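Local structure of IAA acetyltransferase (Bacillus cereus ATCC 14579, 1Y9K) at residues 10-15 with 33-38; 15-20 with 25-30; 40-43 with 48-51; 50-55 with 83-88; 67-72 with 76-81. The protein is assigned to the GNAT family and probably transfers an acetyl group from acetyl-CoA to an amino group of an acceptor that is not identified. All blocks are in the same frame, centred on the assembly; numbering follows the deposited sequence.

Contact 1: residues 10-15 with 33-38; sequences IPKEAI and YVQRGL
Lys12 and Ile15 are the two residues of the 10-15 loop that meet the end of the helix running into 33-38. Lys12 comes first. Its CG sits between the backbone N and the carbonyl carbon (chi1 44°), and the chain beyond is extended. This carries the ammonium group past Val34 to the next residue. Lys12 CD passes 3.9 Å from Val34 O. Lys12 NZ then donates a hydrogen bond of 3.1 Å to Gln35 O. The donor lies in the carbonyl plane, with a C=O...N angle of 150°. The side chains of Lys12 and Gln35 run side by side in the same direction, but Lys12 NZ stays 3.9 Å from Gln35 OE1. The main-chain carbonyl is therefore the polar partner here. The positive charge sits near the C-terminal part of helix 27-36, where it would probably be favoured. Further along, Ile15 supplies the apolar half. Its CD1 reaches both methyls of Val34, 3.9 Å from CG2 and 4.0 Å from CG1. The interface is small and lies at the surface. It joins the loop between strand 6-10 and helix 17-23 to the end of helix 27-36. Beneath it, Ile15 also touches Thr39 of strand 38-43, and Tyr33 rests on Val53 of strand 48-56.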
# COMPACT_ATOMS: atom_id res chain seq x y z
N ILE A 10 -3.70 -10.05 -10.44
CA ILE A 10 -4.54 -9.61 -11.53
C ILE A 10 -3.67 -8.94 -12.57
O ILE A 10 -2.62 -8.40 -12.23
CB ILE A 10 -5.69 -8.66 -11.07
CG1 ILE A 10 -5.13 -7.48 -10.28
CG2 ILE A 10 -6.75 -9.44 -10.26
CD1 ILE A 10 -5.83 -6.19 -10.57
N PRO A 11 -4.09 -8.98 -13.85
CA PRO A 11 -3.38 -8.21 -14.87
C PRO A 11 -3.65 -6.71 -14.71
O PRO A 11 -4.68 -6.32 -14.17
CB PRO A 11 -3.96 -8.73 -16.18
CG PRO A 11 -5.31 -9.22 -15.82
CD PRO A 11 -5.22 -9.74 -14.43
N LYS A 12 -2.72 -5.87 -15.18
CA LYS A 12 -2.86 -4.42 -15.05
C LYS A 12 -4.08 -3.82 -15.78
O LYS A 12 -4.56 -2.75 -15.43
CB LYS A 12 -1.57 -3.71 -15.46
CG LYS A 12 -0.89 -4.22 -16.71
CD LYS A 12 0.60 -3.91 -16.65
CE LYS A 12 1.31 -4.16 -17.98
NZ LYS A 12 2.81 -4.15 -17.79
N GLU A 13 -4.58 -4.55 -16.79
CA GLU A 13 -5.76 -4.15 -17.55
C GLU A 13 -7.05 -4.37 -16.77
O GLU A 13 -8.14 -4.03 -17.25
CB GLU A 13 -5.84 -4.93 -18.88
CG GLU A 13 -4.59 -4.82 -19.76
CD GLU A 13 -3.53 -5.89 -19.45
OE1 GLU A 13 -3.75 -6.74 -18.55
OE2 GLU A 13 -2.46 -5.88 -20.11
N ALA A 14 -6.93 -4.94 -15.57
CA ALA A 14 -8.09 -5.30 -14.75
C ALA A 14 -8.02 -4.73 -13.33
O ALA A 14 -8.72 -5.20 -12.44
CB ALA A 14 -8.25 -6.82 -14.70
N ILE A 15 -7.18 -3.72 -13.14
CA ILE A 15 -6.99 -3.12 -11.81
C ILE A 15 -8.27 -2.49 -11.24
O ILE A 15 -9.01 -1.83 -11.97
CB ILE A 15 -5.79 -2.12 -11.76
CG1 ILE A 15 -5.95 -1.02 -12.82
CG2 ILE A 15 -4.46 -2.86 -11.92
CD1 ILE A 15 -5.24 0.30 -12.49
N TYR A 33 2.60 3.75 -11.36
CA TYR A 33 3.11 2.50 -10.81
C TYR A 33 2.42 1.18 -11.22
O TYR A 33 3.01 0.10 -11.08
CB TYR A 33 3.26 2.57 -9.29
CG TYR A 33 2.06 3.03 -8.50
CD1 TYR A 33 1.06 2.14 -8.13
CD2 TYR A 33 1.97 4.35 -8.06
CE1 TYR A 33 -0.03 2.56 -7.36
CE2 TYR A 33 0.90 4.78 -7.28
CZ TYR A 33 -0.10 3.88 -6.94
OH TYR A 33 -1.16 4.31 -6.19
N VAL A 34 1.18 1.24 -11.70
CA VAL A 34 0.51 0.00 -12.10
C VAL A 34 1.11 -0.56 -13.38
O VAL A 34 1.28 -1.77 -13.50
CB VAL A 34 -1.06 0.12 -12.19
CG1 VAL A 34 -1.65 0.48 -10.82
CG2 VAL A 34 -1.49 1.13 -13.25
N GLN A 35 1.48 0.32 -14.32
CA GLN A 35 2.15 -0.07 -15.56
C GLN A 35 3.43 -0.86 -15.28
O GLN A 35 3.70 -1.87 -15.94
CB GLN A 35 2.48 1.18 -16.40
CG GLN A 35 2.64 0.94 -17.92
CD GLN A 35 3.95 0.21 -18.33
OE1 GLN A 35 3.93 -0.65 -19.23
NE2 GLN A 35 5.07 0.54 -17.67
N ARG A 36 4.20 -0.39 -14.30
CA ARG A 36 5.52 -0.94 -14.00
C ARG A 36 5.51 -2.04 -12.94
O ARG A 36 6.46 -2.81 -12.84
CB ARG A 36 6.49 0.18 -13.59
CG ARG A 36 6.98 1.06 -14.73
CD ARG A 36 7.98 2.11 -14.20
NE ARG A 36 9.04 1.49 -13.40
CZ ARG A 36 9.60 2.02 -12.32
NH1 ARG A 36 9.24 3.22 -11.86
NH2 ARG A 36 10.55 1.33 -11.68
N GLY A 37 4.43 -2.12 -12.17
CA GLY A 37 4.40 -3.00 -10.99
C GLY A 37 3.44 -4.18 -11.03
O GLY A 37 2.87 -4.49 -12.08
N LEU A 38 3.27 -4.82 -9.88
CA LEU A 38 2.50 -6.06 -9.77
C LEU A 38 1.35 -5.84 -8.81
O LEU A 38 1.57 -5.48 -7.65
CB LEU A 38 3.39 -7.22 -9.28
CG LEU A 38 4.76 -7.47 -9.92
CD1 LEU A 38 5.65 -8.32 -9.02
CD2 LEU A 38 4.62 -8.12 -11.29

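Contact 2: residues 15-20 with 25-30; sequences IPKSLL and PSERQI
The carboxylate of Glu27 is approached from one side of its plane by the end of Lys17. The lysine does not come in along that plane, and it meets the OE1 end. Lys17 CE is 3.4 Å from Glu27 OE1, closer than Lys17 NZ at 3.8 Å. The salt bridge is therefore long and weak, and the carboxylate oxygen lies nearer the CE methylene than the ammonium nitrogen. The two side chains cross at about a right angle. Both residues are exposed, so solvent would weaken the attraction further. Behind this charged pair lies the apolar part. Ile30 points its CD1 at the backbone and base of Leu20, 3.8 Å from Leu20 O and 3.9 Å from Leu20 CB. Its other branch, CG2, lies anti to the backbone N (CG1 at chi1 -66°) and meets Leu20 CD1 at 4.0 Å. Ile15 CD1 touches the same CG2 methyl more loosely, at 4.3 Å. The two segments begin successive helices, 17-23 and 27-36. In the GNAT fold, this pair links the first and second strands. Ser26 is the N-cap of the second helix. Its OG accepts from Gln29 N at 3.0 Å with an N-H...O angle of 166°, which fixes the start of the turn carrying Glu27 and Ile30. Leu20 is buried against Val51 and Val53 of strand 48-56. Its carbonyl O, already beside Ile30, takes a hydrogen bond from Asn66 ND2.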
# COMPACT_ATOMS: atom_id res chain seq x y z
N ILE A 15 -7.18 -3.72 -13.14
CA ILE A 15 -6.99 -3.12 -11.81
C ILE A 15 -8.27 -2.49 -11.24
O ILE A 15 -9.01 -1.83 -11.97
CB ILE A 15 -5.79 -2.12 -11.76
CG1 ILE A 15 -5.95 -1.02 -12.82
CG2 ILE A 15 -4.46 -2.86 -11.92
CD1 ILE A 15 -5.24 0.30 -12.49
N PRO A 16 -8.54 -2.71 -9.93
CA PRO A 16 -9.59 -1.95 -9.29
C PRO A 16 -9.14 -0.52 -9.00
O PRO A 16 -8.75 -0.21 -7.88
CB PRO A 16 -9.85 -2.72 -7.99
CG PRO A 16 -8.57 -3.42 -7.70
CD PRO A 16 -7.90 -3.67 -9.01
N LYS A 17 -9.19 0.34 -10.03
CA LYS A 17 -8.94 1.78 -9.89
C LYS A 17 -9.74 2.35 -8.73
O LYS A 17 -9.25 3.15 -7.94
CB LYS A 17 -9.32 2.52 -11.17
CG LYS A 17 -8.16 2.92 -12.05
CD LYS A 17 -8.66 3.40 -13.41
CE LYS A 17 -7.62 4.28 -14.13
NZ LYS A 17 -7.86 4.28 -15.61
N SER A 18 -10.99 1.90 -8.66
CA SER A 18 -11.94 2.16 -7.59
C SER A 18 -11.33 2.10 -6.19
O SER A 18 -11.33 3.09 -5.45
CB SER A 18 -13.10 1.15 -7.71
OG SER A 18 -12.67 -0.07 -8.33
N LEU A 19 -10.79 0.94 -5.84
CA LEU A 19 -10.22 0.72 -4.52
C LEU A 19 -8.84 1.38 -4.35
O LEU A 19 -8.49 1.83 -3.26
CB LEU A 19 -10.15 -0.78 -4.25
CG LEU A 19 -10.29 -1.31 -2.83
CD1 LEU A 19 -11.53 -0.75 -2.15
CD2 LEU A 19 -10.37 -2.80 -2.95
N LEU A 20 -8.08 1.44 -5.44
CA LEU A 20 -6.78 2.11 -5.45
C LEU A 20 -6.88 3.62 -5.18
O LEU A 20 -5.96 4.22 -4.61
CB LEU A 20 -6.05 1.86 -6.77
CG LEU A 20 -5.54 0.42 -6.98
CD1 LEU A 20 -5.23 0.15 -8.45
CD2 LEU A 20 -4.32 0.13 -6.11
N PRO A 25 -5.50 9.32 -4.19
CA PRO A 25 -6.54 10.17 -4.81
C PRO A 25 -6.35 10.51 -6.28
O PRO A 25 -7.29 10.98 -6.91
CB PRO A 25 -6.50 11.45 -3.96
CG PRO A 25 -5.89 11.04 -2.68
CD PRO A 25 -4.89 10.00 -3.03
N SER A 26 -5.17 10.29 -6.84
CA SER A 26 -4.91 10.67 -8.22
C SER A 26 -4.81 9.46 -9.16
O SER A 26 -4.06 8.51 -8.90
CB SER A 26 -3.67 11.56 -8.31
OG SER A 26 -2.97 11.39 -9.53
N GLU A 27 -5.57 9.51 -10.25
CA GLU A 27 -5.56 8.45 -11.25
C GLU A 27 -4.28 8.45 -12.08
O GLU A 27 -3.86 7.40 -12.59
CB GLU A 27 -6.78 8.57 -12.17
CG GLU A 27 -8.02 7.90 -11.59
CD GLU A 27 -9.17 7.79 -12.59
OE1 GLU A 27 -8.93 7.42 -13.76
OE2 GLU A 27 -10.32 8.06 -12.18
N ARG A 28 -3.67 9.62 -12.22
CA ARG A 28 -2.39 9.73 -12.92
C ARG A 28 -1.24 9.12 -12.13
O ARG A 28 -0.36 8.50 -12.72
CB ARG A 28 -2.09 11.18 -13.30
CG ARG A 28 -1.33 11.31 -14.63
CD ARG A 28 -1.84 12.49 -15.46
NE ARG A 28 -1.38 13.78 -14.94
CZ ARG A 28 -1.82 14.97 -15.37
NH1 ARG A 28 -2.74 15.05 -16.32
NH2 ARG A 28 -1.33 16.08 -14.82
N GLN A 29 -1.25 9.31 -10.80
CA GLN A 29 -0.28 8.67 -9.88
C GLN A 29 -0.37 7.17 -10.01
O GLN A 29 0.62 6.50 -10.29
CB GLN A 29 -0.56 9.01 -8.41
CG GLN A 29 -0.61 10.48 -8.05
CD GLN A 29 0.74 11.09 -7.85
OE1 GLN A 29 1.07 12.07 -8.51
NE2 GLN A 29 1.54 10.52 -6.95
N ILE A 30 -1.57 6.64 -9.78
CA ILE A 30 -1.87 5.21 -9.88
C ILE A 30 -1.33 4.62 -11.18
O ILE A 30 -0.69 3.57 -11.18
CB ILE A 30 -3.39 4.94 -9.70
CG1 ILE A 30 -3.84 5.31 -8.28
CG2 ILE A 30 -3.75 3.48 -10.03
CD1 ILE A 30 -5.34 5.47 -8.14

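Contact 3: residues 40-43 with 48-51; sequences YVAK and VIGV
Ala42 faces both Ile49 and Gly50, and this makes a classic beta bulge in the hairpin of strands 38-43 and 48-56. Ala42 O accepts from Ile49 N at 2.8 Å and, more weakly, from Gly50 N at 3.3 Å. Toward the same strand, Ala42 N donates to Gly50 O at 2.8 Å, with an N-H...O angle of 171°. The bulge inserts one extra residue in the 48-51 strand. Val41 pairs with Val51 before it, and Lys43 pairs with Val48 after it. The strands are antiparallel and twisted, with 142° between their directions. Side chains from the two strands close over both faces. On one face, the Ala42 methyl rests over the CA of Gly50, where there is no side chain to crowd it. Ile49 CD1 bends back to the same methyl, 3.9 Å from Ala42 CB. The torsion that does this puts Ile49 CG1 between its backbone N and carbonyl carbon (chi1 47°). On the other face, Val41 lies between Val48 and Val51. Val41 CB meets Val48 CG1 at 3.8 Å, and Val41 CG1 meets Val51 CG2 at 4.0 Å. Farther out, Leu82 and Ile78 of helix 78-92 back the Ala42 and Ile49 face. Pro16, Leu19 and Leu20 lie over the valine face. Strand 6-10 bonds to the outer edge of 40-43, and strand 61-69 bonds to that of 48-51. At the turn end of the hairpin, the aliphatic chain of Lys43 passes at an angle across Val48, with Lys43 CG 4.0 Å from Val48 CG2.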
# COMPACT_ATOMS: atom_id res chain seq x y z
N TYR A 40 -2.02 -7.21 -6.76
CA TYR A 40 -2.73 -8.35 -6.19
C TYR A 40 -4.02 -7.87 -5.55
O TYR A 40 -4.04 -6.81 -4.92
CB TYR A 40 -1.84 -9.09 -5.17
CG TYR A 40 -0.54 -9.57 -5.76
CD1 TYR A 40 0.47 -8.67 -6.11
CD2 TYR A 40 -0.30 -10.94 -5.97
CE1 TYR A 40 1.68 -9.09 -6.65
CE2 TYR A 40 0.90 -11.38 -6.51
CZ TYR A 40 1.89 -10.44 -6.86
OH TYR A 40 3.08 -10.86 -7.41
N VAL A 41 -5.11 -8.62 -5.72
CA VAL A 41 -6.38 -8.25 -5.09
C VAL A 41 -6.85 -9.26 -4.04
O VAL A 41 -6.52 -10.43 -4.12
CB VAL A 41 -7.50 -7.94 -6.12
CG1 VAL A 41 -7.10 -6.80 -7.04
CG2 VAL A 41 -7.89 -9.20 -6.94
N ALA A 42 -7.60 -8.77 -3.06
CA ALA A 42 -8.28 -9.62 -2.08
C ALA A 42 -9.77 -9.70 -2.43
O ALA A 42 -10.42 -8.68 -2.71
CB ALA A 42 -8.09 -9.08 -0.68
N LYS A 43 -10.31 -10.92 -2.43
CA LYS A 43 -11.73 -11.15 -2.70
C LYS A 43 -12.43 -11.82 -1.52
O LYS A 43 -11.87 -12.74 -0.92
CB LYS A 43 -11.91 -12.00 -3.96
CG LYS A 43 -11.11 -11.52 -5.15
CD LYS A 43 -11.56 -12.19 -6.43
CE LYS A 43 -10.64 -11.80 -7.57
NZ LYS A 43 -11.30 -11.91 -8.89
N VAL A 48 -14.18 -7.89 -4.99
CA VAL A 48 -12.85 -7.37 -4.66
C VAL A 48 -12.92 -6.29 -3.58
O VAL A 48 -13.49 -5.21 -3.79
CB VAL A 48 -12.13 -6.83 -5.91
CG1 VAL A 48 -10.82 -6.10 -5.52
CG2 VAL A 48 -11.85 -7.96 -6.89
N ILE A 49 -12.32 -6.58 -2.42
CA ILE A 49 -12.44 -5.72 -1.23
C ILE A 49 -11.08 -5.25 -0.66
O ILE A 49 -11.02 -4.50 0.32
CB ILE A 49 -13.29 -6.42 -0.12
CG1 ILE A 49 -12.87 -7.88 0.09
CG2 ILE A 49 -14.77 -6.37 -0.48
CD1 ILE A 49 -11.53 -8.08 0.77
N GLY A 50 -9.99 -5.68 -1.29
CA GLY A 50 -8.64 -5.30 -0.91
C GLY A 50 -7.73 -5.33 -2.11
O GLY A 50 -8.01 -5.99 -3.12
N VAL A 51 -6.63 -4.59 -2.03
CA VAL A 51 -5.66 -4.54 -3.11
C VAL A 51 -4.31 -4.12 -2.55
O VAL A 51 -4.25 -3.51 -1.48
CB VAL A 51 -6.13 -3.59 -4.25
CG1 VAL A 51 -6.29 -2.14 -3.76
CG2 VAL A 51 -5.21 -3.68 -5.47

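Contact 4: residues 50-55 with 83-88; sequences GVYVLL and LRHAVE
Tyr52 reaches from its strand to the helix at 83-88 and makes the tight part of this contact with His85 and Ala86. Its OH and His85 ND1 are 2.6 Å apart, a short hydrogen bond in which either atom could be the donor. Each partner lies in the plane of the other's ring, at its edge. The two rings are nonetheless oblique, with planes 55° apart. Tyr52 OH is also hydrogen-bonded to Thr89 OG1, one turn further along the helix, so two side chains of the helix hold the phenol. The ring itself is packed from one face by the methyl of Ala86. Ala86 CB is 3.9 Å from the Tyr52 ring centroid, a CH-pi contact. It leans toward the CE1 side, 3.8 Å from Tyr52 CE1. Tyr52 CG sits between the backbone N and the carbonyl carbon (chi1 75°), and the ring extends to the helix. Tyr40 of the neighbouring strand meets the same ring at a shallow angle.

The loose part lies two residues along the strand. Leu54 CD1 comes to 3.9 Å from Ala86 O, while Leu54 CD2 is 4.4 Å from Ala86 CB. Little else of Leu54 meets the helix here; its other neighbours are Met62 and Ile64. His85 is only partly exposed, and the charged residues Arg84 and Glu88 lie on the solvent side of the helix. The strand and helix axes run 26° apart and 9.6 Å from each other. Helix 78-92, packed on the central sheet, follows the signature loop of the GNAT fold.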
# COMPACT_ATOMS: atom_id res chain seq x y z
N GLY A 50 -9.99 -5.68 -1.29
CA GLY A 50 -8.64 -5.30 -0.91
C GLY A 50 -7.73 -5.33 -2.11
O GLY A 50 -8.01 -5.99 -3.12
N VAL A 51 -6.63 -4.59 -2.03
CA VAL A 51 -5.66 -4.54 -3.11
C VAL A 51 -4.31 -4.12 -2.55
O VAL A 51 -4.25 -3.51 -1.48
CB VAL A 51 -6.13 -3.59 -4.25
CG1 VAL A 51 -6.29 -2.14 -3.76
CG2 VAL A 51 -5.21 -3.68 -5.47
N TYR A 52 -3.24 -4.49 -3.26
CA TYR A 52 -1.92 -3.89 -3.09
C TYR A 52 -1.13 -3.94 -4.41
O TYR A 52 -1.36 -4.81 -5.25
CB TYR A 52 -1.15 -4.50 -1.92
CG TYR A 52 -0.56 -5.89 -2.14
CD1 TYR A 52 0.63 -6.07 -2.85
CD2 TYR A 52 -1.19 -7.03 -1.61
CE1 TYR A 52 1.18 -7.34 -3.04
CE2 TYR A 52 -0.65 -8.30 -1.79
CZ TYR A 52 0.54 -8.45 -2.51
OH TYR A 52 1.07 -9.69 -2.69
N VAL A 53 -0.22 -2.99 -4.59
CA VAL A 53 0.65 -2.92 -5.75
C VAL A 53 2.09 -2.92 -5.24
O VAL A 53 2.47 -2.10 -4.39
CB VAL A 53 0.38 -1.64 -6.61
CG1 VAL A 53 1.29 -1.58 -7.84
CG2 VAL A 53 -1.06 -1.56 -7.04
N LEU A 54 2.87 -3.88 -5.75
CA LEU A 54 4.31 -3.97 -5.50
C LEU A 54 5.07 -3.38 -6.68
O LEU A 54 4.74 -3.65 -7.82
CB LEU A 54 4.73 -5.42 -5.30
CG LEU A 54 4.41 -6.01 -3.94
CD1 LEU A 54 4.83 -7.46 -3.87
CD2 LEU A 54 5.09 -5.21 -2.84
N LEU A 55 6.07 -2.55 -6.39
CA LEU A 55 6.96 -2.03 -7.43
C LEU A 55 8.40 -2.33 -7.06
O LEU A 55 8.80 -2.13 -5.91
CB LEU A 55 6.74 -0.54 -7.62
CG LEU A 55 7.51 0.20 -8.73
CD1 LEU A 55 7.04 -0.25 -10.10
CD2 LEU A 55 7.37 1.71 -8.58
N LEU A 83 -0.75 -7.58 3.74
CA LEU A 83 0.61 -7.21 4.10
C LEU A 83 1.48 -8.46 4.21
O LEU A 83 2.55 -8.52 3.61
CB LEU A 83 0.59 -6.43 5.42
CG LEU A 83 1.38 -5.14 5.58
CD1 LEU A 83 1.38 -4.25 4.33
CD2 LEU A 83 0.83 -4.39 6.77
N ARG A 84 1.02 -9.45 4.99
CA ARG A 84 1.64 -10.78 5.03
C ARG A 84 1.91 -11.30 3.61
O ARG A 84 3.01 -11.77 3.32
CB ARG A 84 0.75 -11.79 5.78
CG ARG A 84 0.62 -11.58 7.31
CD ARG A 84 0.18 -12.88 8.04
NE ARG A 84 -1.27 -13.13 8.05
CZ ARG A 84 -1.95 -13.81 7.12
NH1 ARG A 84 -3.26 -13.98 7.24
NH2 ARG A 84 -1.33 -14.32 6.06
N HIS A 85 0.91 -11.18 2.73
CA HIS A 85 1.00 -11.65 1.34
C HIS A 85 2.01 -10.87 0.51
O HIS A 85 2.74 -11.47 -0.30
CB HIS A 85 -0.38 -11.61 0.67
CG HIS A 85 -0.46 -12.37 -0.62
ND1 HIS A 85 0.13 -11.94 -1.79
CD2 HIS A 85 -1.12 -13.51 -0.94
CE1 HIS A 85 -0.13 -12.79 -2.76
NE2 HIS A 85 -0.89 -13.75 -2.28
N ALA A 86 2.06 -9.55 0.69
CA ALA A 86 3.08 -8.71 0.05
C ALA A 86 4.50 -9.15 0.43
O ALA A 86 5.37 -9.28 -0.45
CB ALA A 86 2.86 -7.24 0.37
N VAL A 87 4.73 -9.38 1.73
CA VAL A 87 6.01 -9.84 2.27
C VAL A 87 6.43 -11.16 1.61
O VAL A 87 7.56 -11.29 1.13
CB VAL A 87 5.98 -9.99 3.83
CG1 VAL A 87 7.24 -10.68 4.36
CG2 VAL A 87 5.77 -8.64 4.52
N GLU A 88 5.50 -12.13 1.60
CA GLU A 88 5.74 -13.44 1.00
C GLU A 88 6.00 -13.38 -0.50
O GLU A 88 6.86 -14.08 -1.02
CB GLU A 88 4.60 -14.42 1.31
CG GLU A 88 4.60 -14.92 2.76
CD GLU A 88 6.00 -15.29 3.27
OE1 GLU A 88 6.58 -16.27 2.75
OE2 GLU A 88 6.51 -14.60 4.18

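Contact 5: residues 67-72 with 76-81; sequences IAVAEH and KGIGKK
Val69 O accepts a hydrogen bond from Gln74 NE2 in the turn that follows, while the Val69 side chain packs across on Ile78 and Gly79. The turn joins strand 61-69 to helix 78-92, the first half of a beta-alpha-beta unit. Gln74, Gly77 and Gly79 fit the Q-x-x-G-x-G signature of GNAT enzymes. In relatives this loop binds the pyrophosphate of acetyl-CoA, and the same role is probable here. Gly77 is the N-cap, with positive phi (105°), and its O accepts from Lys81 N at 3.1 Å. Val69 uses both methyls. CG2 lies beside its own backbone N (CG1 is anti to it, chi1 173°) and faces the first turn of the helix. Val69 CG2 is 3.9 Å from Gly79 N and 4.1 Å from Ile78 CG2. Val69 CG1 meets Ile78 CB at 4.2 Å. Ile67 reaches the helix more loosely, its CD1 4.4 Å from Gly79 O. Ile49 of the adjacent strand 48-56 touches Ile78 too. At the exposed end, the bend of Lys76 at chi4 only turns NZ; its extended chain brings CE to 3.7 Å from His72 O.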
# COMPACT_ATOMS: atom_id res chain seq x y z
N ILE A 67 -1.83 0.27 -0.99
CA ILE A 67 -2.53 -0.81 -0.31
C ILE A 67 -3.87 -0.24 0.18
O ILE A 67 -3.91 0.85 0.75
CB ILE A 67 -1.67 -1.46 0.82
CG1 ILE A 67 -2.44 -2.57 1.53
CG2 ILE A 67 -1.15 -0.40 1.81
CD1 ILE A 67 -1.54 -3.60 2.20
N ALA A 68 -4.96 -0.95 -0.09
CA ALA A 68 -6.30 -0.43 0.20
C ALA A 68 -7.25 -1.55 0.54
O ALA A 68 -7.18 -2.63 -0.05
CB ALA A 68 -6.85 0.39 -0.98
N VAL A 69 -8.13 -1.27 1.51
CA VAL A 69 -9.18 -2.17 1.94
C VAL A 69 -10.49 -1.38 1.84
O VAL A 69 -10.51 -0.17 2.10
CB VAL A 69 -8.93 -2.67 3.39
CG1 VAL A 69 -10.12 -3.48 3.93
CG2 VAL A 69 -7.65 -3.51 3.46
N ALA A 70 -11.57 -2.05 1.43
CA ALA A 70 -12.89 -1.43 1.35
C ALA A 70 -13.23 -0.80 2.69
O ALA A 70 -12.98 -1.40 3.73
CB ALA A 70 -13.96 -2.46 0.93
N GLU A 71 -13.78 0.42 2.64
CA GLU A 71 -14.06 1.23 3.83
C GLU A 71 -14.87 0.48 4.89
O GLU A 71 -14.52 0.49 6.06
CB GLU A 71 -14.77 2.54 3.47
CG GLU A 71 -13.85 3.63 2.88
CD GLU A 71 -14.62 4.70 2.06
OE1 GLU A 71 -15.32 4.34 1.06
OE2 GLU A 71 -14.51 5.90 2.43
N HIS A 72 -15.95 -0.18 4.46
CA HIS A 72 -16.86 -0.87 5.37
C HIS A 72 -16.26 -2.14 6.01
O HIS A 72 -16.82 -2.69 6.97
CB HIS A 72 -18.18 -1.19 4.67
CG HIS A 72 -18.07 -2.26 3.62
ND1 HIS A 72 -17.42 -2.07 2.43
CD2 HIS A 72 -18.57 -3.52 3.58
CE1 HIS A 72 -17.49 -3.17 1.70
NE2 HIS A 72 -18.19 -4.07 2.38
N LYS A 76 -10.68 -5.35 10.16
CA LYS A 76 -11.18 -6.72 10.29
C LYS A 76 -10.08 -7.76 10.06
O LYS A 76 -10.32 -8.97 10.14
CB LYS A 76 -12.38 -6.97 9.36
CG LYS A 76 -13.67 -6.34 9.88
CD LYS A 76 -14.80 -6.43 8.88
CE LYS A 76 -15.93 -5.45 9.22
NZ LYS A 76 -16.83 -5.95 10.30
N GLY A 77 -8.87 -7.27 9.79
CA GLY A 77 -7.69 -8.11 9.66
C GLY A 77 -7.26 -8.31 8.22
O GLY A 77 -6.34 -9.07 7.96
N ILE A 78 -7.93 -7.61 7.31
CA ILE A 78 -7.68 -7.76 5.87
C ILE A 78 -6.38 -7.04 5.45
O ILE A 78 -5.65 -7.54 4.58
CB ILE A 78 -8.92 -7.33 5.02
CG1 ILE A 78 -10.14 -8.16 5.44
CG2 ILE A 78 -8.67 -7.51 3.53
CD1 ILE A 78 -11.48 -7.55 5.06
N GLY A 79 -6.10 -5.89 6.07
CA GLY A 79 -4.83 -5.18 5.88
C GLY A 79 -3.67 -6.05 6.29
O GLY A 79 -2.75 -6.28 5.50
N LYS A 80 -3.71 -6.54 7.53
CA LYS A 80 -2.84 -7.60 8.03
C LYS A 80 -2.56 -8.68 6.98
O LYS A 80 -1.40 -8.97 6.69
CB LYS A 80 -3.49 -8.27 9.24
CG LYS A 80 -2.95 -7.87 10.60
CD LYS A 80 -2.27 -9.06 11.28
CE LYS A 80 -0.86 -9.34 10.73
NZ LYS A 80 -0.34 -10.68 11.16
N LYS A 81 -3.63 -9.25 6.42
CA LYS A 81 -3.53 -10.33 5.43
C LYS A 81 -2.85 -9.94 4.13
O LYS A 81 -2.00 -10.69 3.63
CB LYS A 81 -4.92 -10.92 5.15
CG LYS A 81 -5.35 -11.98 6.14
CD LYS A 81 -6.86 -12.05 6.31
CE LYS A 81 -7.24 -13.15 7.30
NZ LYS A 81 -8.39 -12.74 8.16

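In the fold
Contacts 3 and 4 are the buried ones. They share Gly50 and Val51 of strand 48-56. Contact 3 works mainly through backbone bonds in the sheet, whereas contact 4 works through an aromatic side chain and a helix. Contact 5 uses the same helix 78-92 but lies nearer the surface and has no hydrogen bond across it. Contacts 1 and 2 share Ile15 and helix 27-36. They lie on the face of the sheet opposite helix 78-92, where contact 1 is at the surface and contact 2 only partly buried. Their charged groups make one lysine bond and one long salt bridge. Pro16, Leu19 and Leu20 of contact 2 pack on residues of contacts 3, 4 and 5.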